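SsfX3 (PDB 3SKV) probably transfers a salicylyl group onto a tetracycline intermediate, as a two-domain acyltransferase that joins a jelly-roll domain to a GDSL/SGNH hydrolase fold. Local coordinates at residues A[94-99]-A[141-146]; A[89-94]-A[170-175]; A[236-241]-A[274-279]; A[230-235]-A[268-273]. The protein carries 1 engineered substitution. All coordinates share one frame; numbering follows the deposited sequence.

Contact 1: A[94-99]-A[141-146]; sequences PWLAVR and AELHVD
Residues 96-99 and 141-145 run antiparallel as adjacent strands, with directions 165° apart and axes approaching to 4.6 Å. Leu96 with Val145 and Val98 with Leu143 form the hydrogen-bonded pairs, each closed by two backbone bonds; Ala97 with His144 between them, and Arg99 with Glu142 beyond Val98, are the non-hydrogen-bonded pairs. The straightest bond runs from Leu143 N to Val98 O (2.9 Å, 179°). In the gaps the CA-H groups point at carbonyl oxygens, most closely Ala97 CA at Leu143 O (3.1 Å).

This pairing closes one edge of a four-stranded antiparallel sheet in the N-terminal jelly-roll domain: strand 141-145 is outermost, and strand 164-172 flanks 96-103 on its other side. Leu96, Val98, Leu143 and Val145 share the buried face, where strand 153-158 packs against Leu96 and Val98. Leu143 CD2 is the common meeting point, 3.8 Å from both Leu96 CD1 and Val98 CB.

The other face carries Ala97, His144, Arg99 and Glu142, and the Trp95 ring comes over to join it. Its CG sits between backbone N and carbonyl carbon (chi1 64°), which brings the indole beside the imidazole. Trp95 CE3 and His144 CE1 come to 3.4 Å; the planes are near parallel but slid apart, so overlap is slight. Glu142 OE1 passes near Ala97 CB on its way to a salt bridge with Arg171, while Arg99 pairs with Asp140.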
loop_
_atom_site.group_PDB
_atom_site.type_symbol
_atom_site.label_atom_id
_atom_site.label_comp_id
_atom_site.label_asym_id
_atom_site.label_seq_id
_atom_site.Cartn_x
_atom_site.Cartn_y
_atom_site.Cartn_z
ATOM N N PRO A 94 4.102 -29.157 -1.646
ATOM C CA PRO A 94 4.635 -28.905 -0.292
ATOM C C PRO A 94 5.769 -27.860 -0.296
ATOM O O PRO A 94 6.246 -27.465 0.768
ATOM C CB PRO A 94 5.111 -30.290 0.148
ATOM C CG PRO A 94 5.546 -30.939 -1.118
ATOM C CD PRO A 94 4.630 -30.426 -2.205
ATOM N N TRP A 95 6.205 -27.418 -1.493
ATOM C CA TRP A 95 7.270 -26.416 -1.625
ATOM C C TRP A 95 7.061 -25.475 -2.805
ATOM O O TRP A 95 6.310 -25.782 -3.734
ATOM C CB TRP A 95 8.668 -27.072 -1.689
ATOM C CG TRP A 95 8.908 -27.948 -2.879
ATOM C CD1 TRP A 95 8.658 -29.281 -2.976
ATOM C CD2 TRP A 95 9.431 -27.542 -4.156
ATOM N NE1 TRP A 95 9.003 -29.736 -4.231
ATOM C CE2 TRP A 95 9.473 -28.691 -4.977
ATOM C CE3 TRP A 95 9.844 -26.306 -4.698
ATOM C CZ2 TRP A 95 9.949 -28.655 -6.293
ATOM C CZ3 TRP A 95 10.324 -26.272 -5.998
ATOM C CH2 TRP A 95 10.368 -27.430 -6.785
ATOM N N LEU A 96 7.745 -24.336 -2.782
ATOM C CA LEU A 96 7.736 -23.398 -3.887
ATOM C C LEU A 96 9.055 -22.727 -4.053
ATOM O O LEU A 96 9.788 -22.495 -3.082
ATOM C CB LEU A 96 6.542 -22.400 -3.901
ATOM C CG LEU A 96 6.488 -21.186 -2.965
ATOM C CD1 LEU A 96 7.499 -20.080 -3.348
ATOM C CD2 LEU A 96 5.140 -20.558 -3.060
ATOM N N ALA A 97 9.343 -22.367 -5.278
ATOM C CA ALA A 97 10.582 -21.659 -5.602
ATOM C C ALA A 97 10.254 -20.521 -6.538
ATOM O O ALA A 97 9.394 -20.674 -7.396
ATOM C CB ALA A 97 11.599 -22.606 -6.226
ATOM N N VAL A 98 10.870 -19.363 -6.325
ATOM C CA VAL A 98 10.672 -18.175 -7.154
ATOM C C VAL A 98 12.034 -17.635 -7.578
ATOM O O VAL A 98 12.899 -17.424 -6.731
ATOM C CB VAL A 98 9.833 -17.065 -6.471
ATOM C CG1 VAL A 98 9.668 -15.858 -7.400
ATOM C CG2 VAL A 98 8.470 -17.578 -6.036
ATOM N N ARG A 99 12.221 -17.441 -8.893
ATOM C CA ARG A 99 13.397 -16.829 -9.483
ATOM C C ARG A 99 13.065 -15.324 -9.571
ATOM O O ARG A 99 12.095 -14.921 -10.226
ATOM C CB ARG A 99 13.737 -17.436 -10.846
ATOM C CG ARG A 99 15.068 -16.930 -11.338
ATOM C CD ARG A 99 15.500 -17.663 -12.566
ATOM N NE ARG A 99 16.545 -16.908 -13.250
ATOM C CZ ARG A 99 16.733 -16.929 -14.558
ATOM N NH1 ARG A 99 15.964 -17.685 -15.333
ATOM N NH2 ARG A 99 17.690 -16.195 -15.106
ATOM N N ALA A 141 18.356 -14.031 -8.388
ATOM C CA ALA A 141 18.367 -14.975 -7.271
ATOM C C ALA A 141 17.178 -15.927 -7.248
ATOM O O ALA A 141 16.213 -15.760 -7.998
ATOM C CB ALA A 141 18.463 -14.212 -5.953
ATOM N N GLU A 142 17.269 -16.944 -6.390
ATOM C CA GLU A 142 16.229 -17.941 -6.238
ATOM C C GLU A 142 15.869 -18.127 -4.775
ATOM O O GLU A 142 16.723 -18.357 -3.918
ATOM C CB GLU A 142 16.607 -19.262 -6.910
ATOM C CG GLU A 142 15.382 -20.045 -7.354
ATOM C CD GLU A 142 15.649 -21.493 -7.717
ATOM O OE1 GLU A 142 15.553 -22.352 -6.811
ATOM O OE2 GLU A 142 15.914 -21.779 -8.908
ATOM N N LEU A 143 14.599 -17.991 -4.510
ATOM C CA LEU A 143 13.943 -18.083 -3.212
ATOM C C LEU A 143 13.373 -19.505 -3.153
ATOM O O LEU A 143 12.794 -19.971 -4.131
ATOM C CB LEU A 143 12.829 -17.017 -3.283
ATOM C CG LEU A 143 11.688 -16.920 -2.316
ATOM C CD1 LEU A 143 11.177 -15.472 -2.290
ATOM C CD2 LEU A 143 10.524 -17.802 -2.763
ATOM N N HIS A 144 13.576 -20.210 -2.041
ATOM C CA HIS A 144 13.038 -21.554 -1.913
ATOM C C HIS A 144 12.374 -21.706 -0.580
ATOM O O HIS A 144 13.022 -21.559 0.456
ATOM C CB HIS A 144 14.087 -22.648 -2.171
ATOM C CG HIS A 144 13.502 -24.027 -2.140
ATOM N ND1 HIS A 144 13.162 -24.697 -3.305
ATOM C CD2 HIS A 144 13.185 -24.807 -1.080
ATOM C CE1 HIS A 144 12.666 -25.862 -2.919
ATOM N NE2 HIS A 144 12.641 -25.965 -1.588
ATOM N N VAL A 145 11.063 -21.971 -0.608
ATOM C CA VAL A 145 10.249 -22.167 0.586
ATOM C C VAL A 145 9.820 -23.616 0.579
ATOM O O VAL A 145 9.010 -24.032 -0.246
ATOM C CB VAL A 145 9.040 -21.188 0.690
ATOM C CG1 VAL A 145 8.304 -21.354 2.017
ATOM C CG2 VAL A 145 9.485 -19.753 0.514
ATOM N N ASP A 146 10.427 -24.395 1.456
ATOM C CA ASP A 146 10.102 -25.809 1.581
ATOM C C ASP A 146 9.299 -25.948 2.840
ATOM O O ASP A 146 9.219 -25.015 3.627
ATOM C CB ASP A 146 11.390 -26.656 1.657
ATOM C CG ASP A 146 11.256 -28.101 1.210
ATOM O OD1 ASP A 146 10.107 -28.635 1.214
ATOM O OD2 ASP A 146 12.303 -28.722 0.898
#

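Contact 2: A[89-94]-A[170-175]; sequences LRTDSP and VRLEAG
Ser93 meets Leu172 and Glu173 at one end of the jelly roll, where strand 86-91 of its six-stranded sheet and strand 164-172 of its four-stranded sheet give way to loops. The two strands do not pair; facing side chains span the gap between the sheets. Within the strands, Leu89 CD2 only just reaches Val170 CG1, their CA atoms being 10.5 Å apart, and the chains draw together toward Ser93.

With chi1 at -179°, Ser93 extends OG away from its own backbone N and straight at the other segment. There it accepts a nearly linear bond from Glu173 N (3.0 Å, 179°), and it also bonds to Trp95 O, so this buried hydroxyl ties the loop after one strand to the end of the other. Leu172 packs against it: CB lies 3.6 Å from Ser93 OG, while the CD1 branch crosses to within 3.7 Å of Thr91 OG1. That threonine oxygen bonds to Thr177 O and receives a weak bond from Ser93 N, across Asp92.

The Glu173 chain leaves extended, then bends at its second torsion (85°) and crosses the proline ring at about a right angle. Its CB rests on Pro94 CD at 3.9 Å. Beyond the bend the carboxylate divides its oxygens: OE1 takes the indole NE1 of Trp95, and OE2 lies 3.9 Å from Pro94 CG.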
loop_
_atom_site.group_PDB
_atom_site.type_symbol
_atom_site.label_atom_id
_atom_site.label_comp_id
_atom_site.label_asym_id
_atom_site.label_seq_id
_atom_site.Cartn_x
_atom_site.Cartn_y
_atom_site.Cartn_z
ATOM N N LEU A 89 -1.971 -17.980 -5.639
ATOM C CA LEU A 89 -2.082 -19.233 -6.387
ATOM C C LEU A 89 -2.580 -20.315 -5.458
ATOM O O LEU A 89 -2.249 -20.303 -4.277
ATOM C CB LEU A 89 -0.769 -19.681 -7.100
ATOM C CG LEU A 89 0.472 -19.865 -6.233
ATOM C CD1 LEU A 89 0.665 -21.302 -5.887
ATOM C CD2 LEU A 89 1.707 -19.393 -6.951
ATOM N N ARG A 90 -3.365 -21.241 -5.988
ATOM C CA ARG A 90 -3.802 -22.394 -5.224
ATOM C C ARG A 90 -2.950 -23.563 -5.707
ATOM O O ARG A 90 -2.771 -23.743 -6.922
ATOM C CB ARG A 90 -5.294 -22.672 -5.411
ATOM C CG ARG A 90 -6.191 -21.562 -4.846
ATOM C CD ARG A 90 -7.640 -22.046 -4.735
ATOM N NE ARG A 90 -7.732 -23.229 -3.883
ATOM C CZ ARG A 90 -7.820 -23.196 -2.557
ATOM N NH1 ARG A 90 -7.906 -22.032 -1.921
ATOM N NH2 ARG A 90 -7.853 -24.323 -1.860
ATOM N N THR A 91 -2.368 -24.312 -4.764
ATOM C CA THR A 91 -1.518 -25.475 -5.066
ATOM C C THR A 91 -1.509 -26.498 -3.943
ATOM O O THR A 91 -1.690 -26.145 -2.770
ATOM C CB THR A 91 -0.067 -25.046 -5.450
ATOM O OG1 THR A 91 0.575 -26.149 -6.098
ATOM C CG2 THR A 91 0.783 -24.573 -4.238
ATOM N N ASP A 92 -1.251 -27.763 -4.307
ATOM C CA ASP A 92 -1.095 -28.806 -3.316
ATOM C C ASP A 92 0.408 -29.055 -3.029
ATOM O O ASP A 92 0.748 -29.885 -2.197
ATOM C CB ASP A 92 -1.836 -30.079 -3.734
ATOM C CG ASP A 92 -1.366 -30.816 -4.977
ATOM O OD1 ASP A 92 -0.471 -30.297 -5.684
ATOM O OD2 ASP A 92 -1.959 -31.873 -5.296
ATOM N N SER A 93 1.293 -28.372 -3.750
ATOM C CA SER A 93 2.748 -28.515 -3.658
ATOM C C SER A 93 3.274 -28.250 -2.216
ATOM O O SER A 93 2.913 -27.251 -1.599
ATOM C CB SER A 93 3.421 -27.575 -4.661
ATOM O OG SER A 93 4.836 -27.649 -4.676
ATOM N N PRO A 94 4.102 -29.157 -1.646
ATOM C CA PRO A 94 4.635 -28.905 -0.292
ATOM C C PRO A 94 5.769 -27.860 -0.296
ATOM O O PRO A 94 6.246 -27.465 0.768
ATOM C CB PRO A 94 5.111 -30.290 0.148
ATOM C CG PRO A 94 5.546 -30.939 -1.118
ATOM C CD PRO A 94 4.630 -30.426 -2.205
ATOM N N VAL A 170 8.259 -19.475 -11.376
ATOM C CA VAL A 170 7.708 -20.077 -10.177
ATOM C C VAL A 170 7.888 -21.579 -10.378
ATOM O O VAL A 170 7.625 -22.103 -11.469
ATOM C CB VAL A 170 6.249 -19.681 -9.863
ATOM C CG1 VAL A 170 5.725 -20.431 -8.633
ATOM C CG2 VAL A 170 6.134 -18.170 -9.640
ATOM N N ARG A 171 8.426 -22.256 -9.377
ATOM C CA ARG A 171 8.588 -23.696 -9.479
ATOM C C ARG A 171 7.844 -24.380 -8.353
ATOM O O ARG A 171 7.772 -23.855 -7.242
ATOM C CB ARG A 171 10.060 -24.098 -9.496
ATOM C CG ARG A 171 10.684 -24.046 -10.874
ATOM C CD ARG A 171 12.204 -24.130 -10.829
ATOM N NE ARG A 171 12.652 -25.211 -9.951
ATOM C CZ ARG A 171 13.429 -25.034 -8.890
ATOM N NH1 ARG A 171 13.904 -23.833 -8.601
ATOM N NH2 ARG A 171 13.774 -26.068 -8.135
ATOM N N LEU A 172 7.272 -25.537 -8.653
ATOM C CA LEU A 172 6.497 -26.352 -7.715
ATOM C C LEU A 172 6.887 -27.809 -7.918
ATOM O O LEU A 172 7.576 -28.138 -8.907
ATOM C CB LEU A 172 4.972 -26.184 -7.950
ATOM C CG LEU A 172 4.413 -24.756 -7.979
ATOM C CD1 LEU A 172 3.009 -24.730 -8.544
ATOM C CD2 LEU A 172 4.463 -24.109 -6.607
ATOM N N GLU A 173 6.432 -28.689 -6.986
ATOM C CA GLU A 173 6.677 -30.119 -7.031
ATOM C C GLU A 173 6.110 -30.677 -8.340
ATOM O O GLU A 173 5.097 -30.171 -8.836
ATOM C CB GLU A 173 6.019 -30.793 -5.811
ATOM C CG GLU A 173 6.324 -32.280 -5.640
ATOM C CD GLU A 173 7.618 -32.587 -4.911
ATOM O OE1 GLU A 173 8.707 -32.384 -5.499
ATOM O OE2 GLU A 173 7.541 -33.033 -3.744
ATOM N N ALA A 174 6.762 -31.709 -8.901
ATOM C CA ALA A 174 6.271 -32.369 -10.111
ATOM C C ALA A 174 4.886 -32.979 -9.814
ATOM O O ALA A 174 4.665 -33.540 -8.730
ATOM C CB ALA A 174 7.232 -33.480 -10.505
ATOM N N GLY A 175 3.965 -32.867 -10.757
ATOM C CA GLY A 175 2.619 -33.399 -10.567
ATOM C C GLY A 175 1.734 -32.588 -9.632
ATOM O O GLY A 175 0.593 -32.979 -9.384
#

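Contact 3: A[236-241]-A[274-279]; sequences FARLIR and VQIIRE
Ala237 and Ile240 face Ile276 and Ile277 across two helices running nearly in the same direction, 26° apart, with axes 8.0 Å from each other at closest approach. The small Ala237 lets them come close. Ile276 CG2 presses on its backbone at 3.7 Å from Ala237 C, and reaches Ala237 CB at 3.9 Å. Deeper in, Ile240 CG2 meets Ile277 CG1 at 3.8 Å, the two branches crossing at a slant.

Both isoleucines of this inner pair also touch Ile248 of the central parallel sheet, so the helices lie side by side on one face of that sheet, as in the three-layer alpha/beta/alpha sandwich of SGNH hydrolases.

The outer side is looser, made by long polar chains: Arg241 and Arg238 are partly exposed and Glu279 is exposed. Arg241 starts extended (chi1 179°), brings CG and CD against Ile276 O, CD at 3.2 Å, and then bends at chi3. Its NH1 bonds to Glu279 OE1 in a salt bridge of 3.0 Å and 150°. The oxygen sits at the guanidinium edge, slightly out of its plane, and the two flat groups are nearly coplanar. Arg238 takes a small part, its CG and backbone N lying against Ile276 CG2.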
loop_
_atom_site.group_PDB
_atom_site.type_symbol
_atom_site.label_atom_id
_atom_site.label_comp_id
_atom_site.label_asym_id
_atom_site.label_seq_id
_atom_site.Cartn_x
_atom_site.Cartn_y
_atom_site.Cartn_z
ATOM N N PHE A 236 -3.693 10.701 -10.190
ATOM C CA PHE A 236 -3.990 9.677 -9.186
ATOM C C PHE A 236 -5.487 9.486 -9.002
ATOM O O PHE A 236 -5.929 8.350 -8.766
ATOM C CB PHE A 236 -3.284 9.946 -7.838
ATOM C CG PHE A 236 -1.813 9.621 -7.901
ATOM C CD1 PHE A 236 -1.379 8.339 -8.246
ATOM C CD2 PHE A 236 -0.856 10.598 -7.648
ATOM C CE1 PHE A 236 -0.018 8.054 -8.372
ATOM C CE2 PHE A 236 0.509 10.302 -7.756
ATOM C CZ PHE A 236 0.916 9.030 -8.118
ATOM N N ALA A 237 -6.257 10.600 -9.060
ATOM C CA ALA A 237 -7.721 10.592 -8.982
ATOM C C ALA A 237 -8.292 9.821 -10.185
ATOM O O ALA A 237 -9.242 9.047 -10.020
ATOM C CB ALA A 237 -8.256 12.014 -8.983
ATOM N N ARG A 238 -7.717 10.049 -11.396
ATOM C CA ARG A 238 -8.097 9.343 -12.629
ATOM C C ARG A 238 -7.806 7.843 -12.499
ATOM O O ARG A 238 -8.601 7.027 -12.944
ATOM C CB ARG A 238 -7.361 9.920 -13.826
ATOM C CG ARG A 238 -7.810 11.348 -14.200
ATOM C CD ARG A 238 -6.979 11.912 -15.345
ATOM N NE ARG A 238 -7.437 11.397 -16.631
ATOM C CZ ARG A 238 -6.853 10.429 -17.331
ATOM N NH1 ARG A 238 -5.738 9.858 -16.887
ATOM N NH2 ARG A 238 -7.367 10.038 -18.487
ATOM N N LEU A 239 -6.666 7.486 -11.873
ATOM C CA LEU A 239 -6.264 6.116 -11.608
ATOM C C LEU A 239 -7.288 5.444 -10.672
ATOM O O LEU A 239 -7.827 4.393 -11.020
ATOM C CB LEU A 239 -4.840 6.075 -11.008
ATOM C CG LEU A 239 -4.184 4.689 -10.856
ATOM C CD1 LEU A 239 -4.240 3.901 -12.162
ATOM C CD2 LEU A 239 -2.778 4.810 -10.442
ATOM N N ILE A 240 -7.592 6.072 -9.532
ATOM C CA ILE A 240 -8.580 5.577 -8.581
ATOM C C ILE A 240 -9.927 5.351 -9.273
ATOM O O ILE A 240 -10.537 4.291 -9.090
ATOM C CB ILE A 240 -8.700 6.516 -7.361
ATOM C CG1 ILE A 240 -7.382 6.526 -6.548
ATOM C CG2 ILE A 240 -9.907 6.113 -6.487
ATOM C CD1 ILE A 240 -7.236 7.628 -5.519
ATOM N N ARG A 241 -10.371 6.336 -10.073
ATOM C CA ARG A 241 -11.616 6.303 -10.830
ATOM C C ARG A 241 -11.656 5.084 -11.770
ATOM O O ARG A 241 -12.712 4.458 -11.918
ATOM C CB ARG A 241 -11.724 7.594 -11.667
ATOM C CG ARG A 241 -12.968 7.687 -12.527
ATOM C CD ARG A 241 -12.853 8.672 -13.663
ATOM N NE ARG A 241 -11.755 8.333 -14.554
ATOM C CZ ARG A 241 -11.241 9.161 -15.451
ATOM N NH1 ARG A 241 -11.690 10.411 -15.550
ATOM N NH2 ARG A 241 -10.243 8.768 -16.223
ATOM N N VAL A 274 -12.233 14.224 -5.591
ATOM C CA VAL A 274 -13.420 13.396 -5.290
ATOM C C VAL A 274 -14.356 13.333 -6.510
ATOM O O VAL A 274 -14.831 12.245 -6.846
ATOM C CB VAL A 274 -14.149 13.918 -4.030
ATOM C CG1 VAL A 274 -15.546 13.312 -3.869
ATOM C CG2 VAL A 274 -13.311 13.678 -2.788
ATOM N N GLN A 275 -14.619 14.489 -7.171
ATOM C CA GLN A 275 -15.499 14.554 -8.330
ATOM C C GLN A 275 -15.070 13.664 -9.472
ATOM O O GLN A 275 -15.939 13.075 -10.120
ATOM C CB GLN A 275 -15.708 15.996 -8.787
ATOM C CG GLN A 275 -16.473 16.866 -7.766
ATOM C CD GLN A 275 -17.631 16.169 -7.083
ATOM O OE1 GLN A 275 -17.526 15.729 -5.939
ATOM N NE2 GLN A 275 -18.742 16.027 -7.775
ATOM N N ILE A 276 -13.737 13.557 -9.727
ATOM C CA ILE A 276 -13.165 12.701 -10.764
ATOM C C ILE A 276 -13.467 11.234 -10.416
ATOM O O ILE A 276 -13.890 10.475 -11.283
ATOM C CB ILE A 276 -11.628 12.950 -10.955
ATOM C CG1 ILE A 276 -11.361 14.339 -11.588
ATOM C CG2 ILE A 276 -10.952 11.798 -11.781
ATOM C CD1 ILE A 276 -9.892 14.857 -11.339
ATOM N N ILE A 277 -13.259 10.846 -9.151
ATOM C CA ILE A 277 -13.504 9.481 -8.661
ATOM C C ILE A 277 -14.996 9.113 -8.836
ATOM O O ILE A 277 -15.315 8.011 -9.298
ATOM C CB ILE A 277 -13.069 9.404 -7.171
ATOM C CG1 ILE A 277 -11.514 9.476 -7.031
ATOM C CG2 ILE A 277 -13.677 8.172 -6.482
ATOM C CD1 ILE A 277 -10.999 9.693 -5.548
ATOM N N ARG A 278 -15.892 10.072 -8.478
ATOM C CA ARG A 278 -17.333 9.936 -8.510
ATOM C C ARG A 278 -17.909 9.697 -9.898
ATOM O O ARG A 278 -19.044 9.215 -9.998
ATOM C CB ARG A 278 -18.023 11.124 -7.820
ATOM C CG ARG A 278 -18.015 11.032 -6.297
ATOM C CD ARG A 278 -19.198 10.239 -5.782
ATOM N NE ARG A 278 -19.163 10.158 -4.323
ATOM C CZ ARG A 278 -18.819 9.085 -3.610
ATOM N NH1 ARG A 278 -18.468 7.954 -4.218
ATOM N NH2 ARG A 278 -18.814 9.138 -2.284
ATOM N N GLU A 279 -17.142 10.004 -10.970
ATOM C CA GLU A 279 -17.605 9.757 -12.335
ATOM C C GLU A 279 -17.846 8.255 -12.545
ATOM O O GLU A 279 -18.827 7.905 -13.191
ATOM C CB GLU A 279 -16.597 10.266 -13.359
ATOM C CG GLU A 279 -16.433 11.763 -13.413
ATOM C CD GLU A 279 -15.194 12.270 -14.138
ATOM O OE1 GLU A 279 -14.409 11.452 -14.672
ATOM O OE2 GLU A 279 -15.005 13.505 -14.164
#

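Contact 4: A[230-235]-A[268-273]; sequences SHLQPM and ANLVGF
Leu232 pushes its side chain between Leu270 and Phe273 on one flank of helix 266-278, and the two methyls take different partners. CD1 reaches the helix backbone, 3.8 Å from Leu270 N, and touches Leu270 CB. CD2 stands over one face of the Phe273 ring in a CH-pi contact, 3.9 Å from the ring centroid and 15° off its normal. Leu232 has a positive phi, a left-handed conformation just before helix 234-242.

Phe273 takes an extended first torsion (chi1 -156°), which carries its ring out from the helix to the incoming chain. While Leu232 CD2 occupies a face, the edge meets polar atoms: Gln233 O comes near the ring plane at 3.4 Å from Phe273 CE1, and water 2 also lies in that plane.

Asn269, one turn earlier, is touched by Leu232 CD1 and also joined through a water. Water 2 donates to Leu232 O at 2.8 Å and to Asn269 O at 2.7 Å, so that a helix carbonyl already accepting from Phe273 N gains another partner. Gln233 is the N-cap of helix 234-242; its OE1 receives His231 N at 3.0 Å, and its NE2 bonds to Asp228 O. Just upstream, Ser230 OG bonds to Asp193 O, and His231 touches Asn256. Asp193 lies in the Gly-Asp-Ser sequence of the GDSL family, and Asn256 is probably the SGNH asparagine, consistent with a loop bordering the active site of an SGNH hydrolase fold.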
loop_
_atom_site.group_PDB
_atom_site.type_symbol
_atom_site.label_atom_id
_atom_site.label_comp_id
_atom_site.label_asym_id
_atom_site.label_seq_id
_atom_site.Cartn_x
_atom_site.Cartn_y
_atom_site.Cartn_z
ATOM N N SER A 230 1.288 12.209 -2.524
ATOM C CA SER A 230 0.090 12.599 -1.779
ATOM C C SER A 230 -0.285 14.096 -1.892
ATOM O O SER A 230 -0.811 14.665 -0.933
ATOM C CB SER A 230 0.251 12.199 -0.316
ATOM O OG SER A 230 0.921 10.956 -0.215
ATOM N N HIS A 231 -0.072 14.703 -3.078
ATOM C CA HIS A 231 -0.347 16.114 -3.375
ATOM C C HIS A 231 -1.676 16.315 -4.147
ATOM O O HIS A 231 -1.900 17.381 -4.756
ATOM C CB HIS A 231 0.830 16.724 -4.160
ATOM C CG HIS A 231 1.990 17.115 -3.312
ATOM N ND1 HIS A 231 2.630 16.200 -2.499
ATOM C CD2 HIS A 231 2.625 18.301 -3.208
ATOM C CE1 HIS A 231 3.612 16.859 -1.910
ATOM N NE2 HIS A 231 3.651 18.125 -2.308
ATOM N N LEU A 232 -2.550 15.292 -4.133
ATOM C CA LEU A 232 -3.829 15.353 -4.851
ATOM C C LEU A 232 -3.702 15.569 -6.336
ATOM O O LEU A 232 -4.561 16.226 -6.935
ATOM C CB LEU A 232 -4.845 16.340 -4.232
ATOM C CG LEU A 232 -5.244 16.127 -2.771
ATOM C CD1 LEU A 232 -5.922 17.377 -2.231
ATOM C CD2 LEU A 232 -6.129 14.858 -2.605
ATOM N N GLN A 233 -2.639 14.984 -6.939
ATOM C CA GLN A 233 -2.352 14.987 -8.371
ATOM C C GLN A 233 -3.562 14.433 -9.107
ATOM O O GLN A 233 -3.991 13.309 -8.832
ATOM C CB GLN A 233 -1.146 14.095 -8.699
ATOM C CG GLN A 233 0.181 14.612 -8.182
ATOM C CD GLN A 233 0.583 14.077 -6.833
ATOM O OE1 GLN A 233 -0.234 13.899 -5.922
ATOM N NE2 GLN A 233 1.871 13.815 -6.680
ATOM N N PRO A 234 -4.148 15.198 -10.042
ATOM C CA PRO A 234 -5.337 14.680 -10.775
ATOM C C PRO A 234 -5.132 13.324 -11.473
ATOM O O PRO A 234 -6.090 12.584 -11.633
ATOM C CB PRO A 234 -5.668 15.805 -11.763
ATOM C CG PRO A 234 -4.992 17.007 -11.233
ATOM C CD PRO A 234 -3.777 16.556 -10.488
ATOM N N MET A 235 -3.894 12.987 -11.878
ATOM C CA MET A 235 -3.594 11.683 -12.484
ATOM C C MET A 235 -3.911 10.493 -11.508
ATOM O O MET A 235 -4.347 9.412 -11.958
ATOM C CB MET A 235 -2.153 11.618 -13.008
ATOM C CG MET A 235 -1.924 12.394 -14.289
ATOM S SD MET A 235 -2.940 11.943 -15.737
ATOM C CE MET A 235 -2.335 10.150 -16.025
ATOM N N ALA A 268 -10.018 23.292 -3.504
ATOM C CA ALA A 268 -10.401 23.080 -4.910
ATOM C C ALA A 268 -9.820 21.769 -5.449
ATOM O O ALA A 268 -10.531 21.023 -6.132
ATOM C CB ALA A 268 -9.935 24.234 -5.768
ATOM N N ASN A 269 -8.547 21.469 -5.102
ATOM C CA ASN A 269 -7.897 20.239 -5.541
ATOM C C ASN A 269 -8.545 19.008 -4.949
ATOM O O ASN A 269 -8.665 18.003 -5.651
ATOM C CB ASN A 269 -6.389 20.270 -5.267
ATOM C CG ASN A 269 -5.592 21.295 -6.063
ATOM O OD1 ASN A 269 -4.503 21.705 -5.655
ATOM N ND2 ASN A 269 -6.080 21.725 -7.218
ATOM N N LEU A 270 -8.997 19.093 -3.680
ATOM C CA LEU A 270 -9.658 17.991 -2.975
ATOM C C LEU A 270 -11.073 17.745 -3.523
ATOM O O LEU A 270 -11.442 16.593 -3.812
ATOM C CB LEU A 270 -9.653 18.254 -1.460
ATOM C CG LEU A 270 -10.178 17.145 -0.538
ATOM C CD1 LEU A 270 -9.643 15.733 -0.932
ATOM C CD2 LEU A 270 -9.908 17.478 0.924
ATOM N N VAL A 271 -11.844 18.829 -3.714
ATOM C CA VAL A 271 -13.185 18.766 -4.317
ATOM C C VAL A 271 -13.050 18.115 -5.717
ATOM O O VAL A 271 -13.697 17.096 -5.987
ATOM C CB VAL A 271 -13.859 20.156 -4.365
ATOM C CG1 VAL A 271 -14.985 20.193 -5.390
ATOM C CG2 VAL A 271 -14.354 20.573 -2.984
ATOM N N GLY A 272 -12.140 18.653 -6.534
ATOM C CA GLY A 272 -11.844 18.140 -7.869
ATOM C C GLY A 272 -11.466 16.679 -7.858
ATOM O O GLY A 272 -11.995 15.897 -8.648
ATOM N N PHE A 273 -10.607 16.291 -6.906
ATOM C CA PHE A 273 -10.147 14.907 -6.713
ATOM C C PHE A 273 -11.296 13.914 -6.525
ATOM O O PHE A 273 -11.351 12.895 -7.226
ATOM C CB PHE A 273 -9.154 14.839 -5.555
ATOM C CG PHE A 273 -8.198 13.668 -5.585
ATOM C CD1 PHE A 273 -6.957 13.774 -6.216
ATOM C CD2 PHE A 273 -8.483 12.502 -4.886
ATOM C CE1 PHE A 273 -6.043 12.707 -6.191
ATOM C CE2 PHE A 273 -7.575 11.428 -4.880
ATOM C CZ PHE A 273 -6.369 11.535 -5.552
HETATM O O HOH W 1 -3.002 19.116 -6.495
HETATM O O HOH W 2 -6.995 17.328 -7.647
#

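The four contacts form two pairs, one in each domain. Contacts 1 and 2 share Pro94 and have centres 10 Å apart; contact 1 is nested within the chain loop that contact 2 closes, and they join directly where Ala97 O lies 2.7 Å from Arg171 N, a probable hydrogen bond. Contacts 3 and 4 use the same two helices, centres 9 Å apart, and meet at Phe273, whose CD1 lies 3.5 Å from Ala237 CB. Contacts 1 and 3 have centres about 39 Å apart, with about 24 Å between nearest atoms. Contact 4, through its 230-235 loop, probably borders the active site; contact 1 lies on the opposite side of the chain's centre.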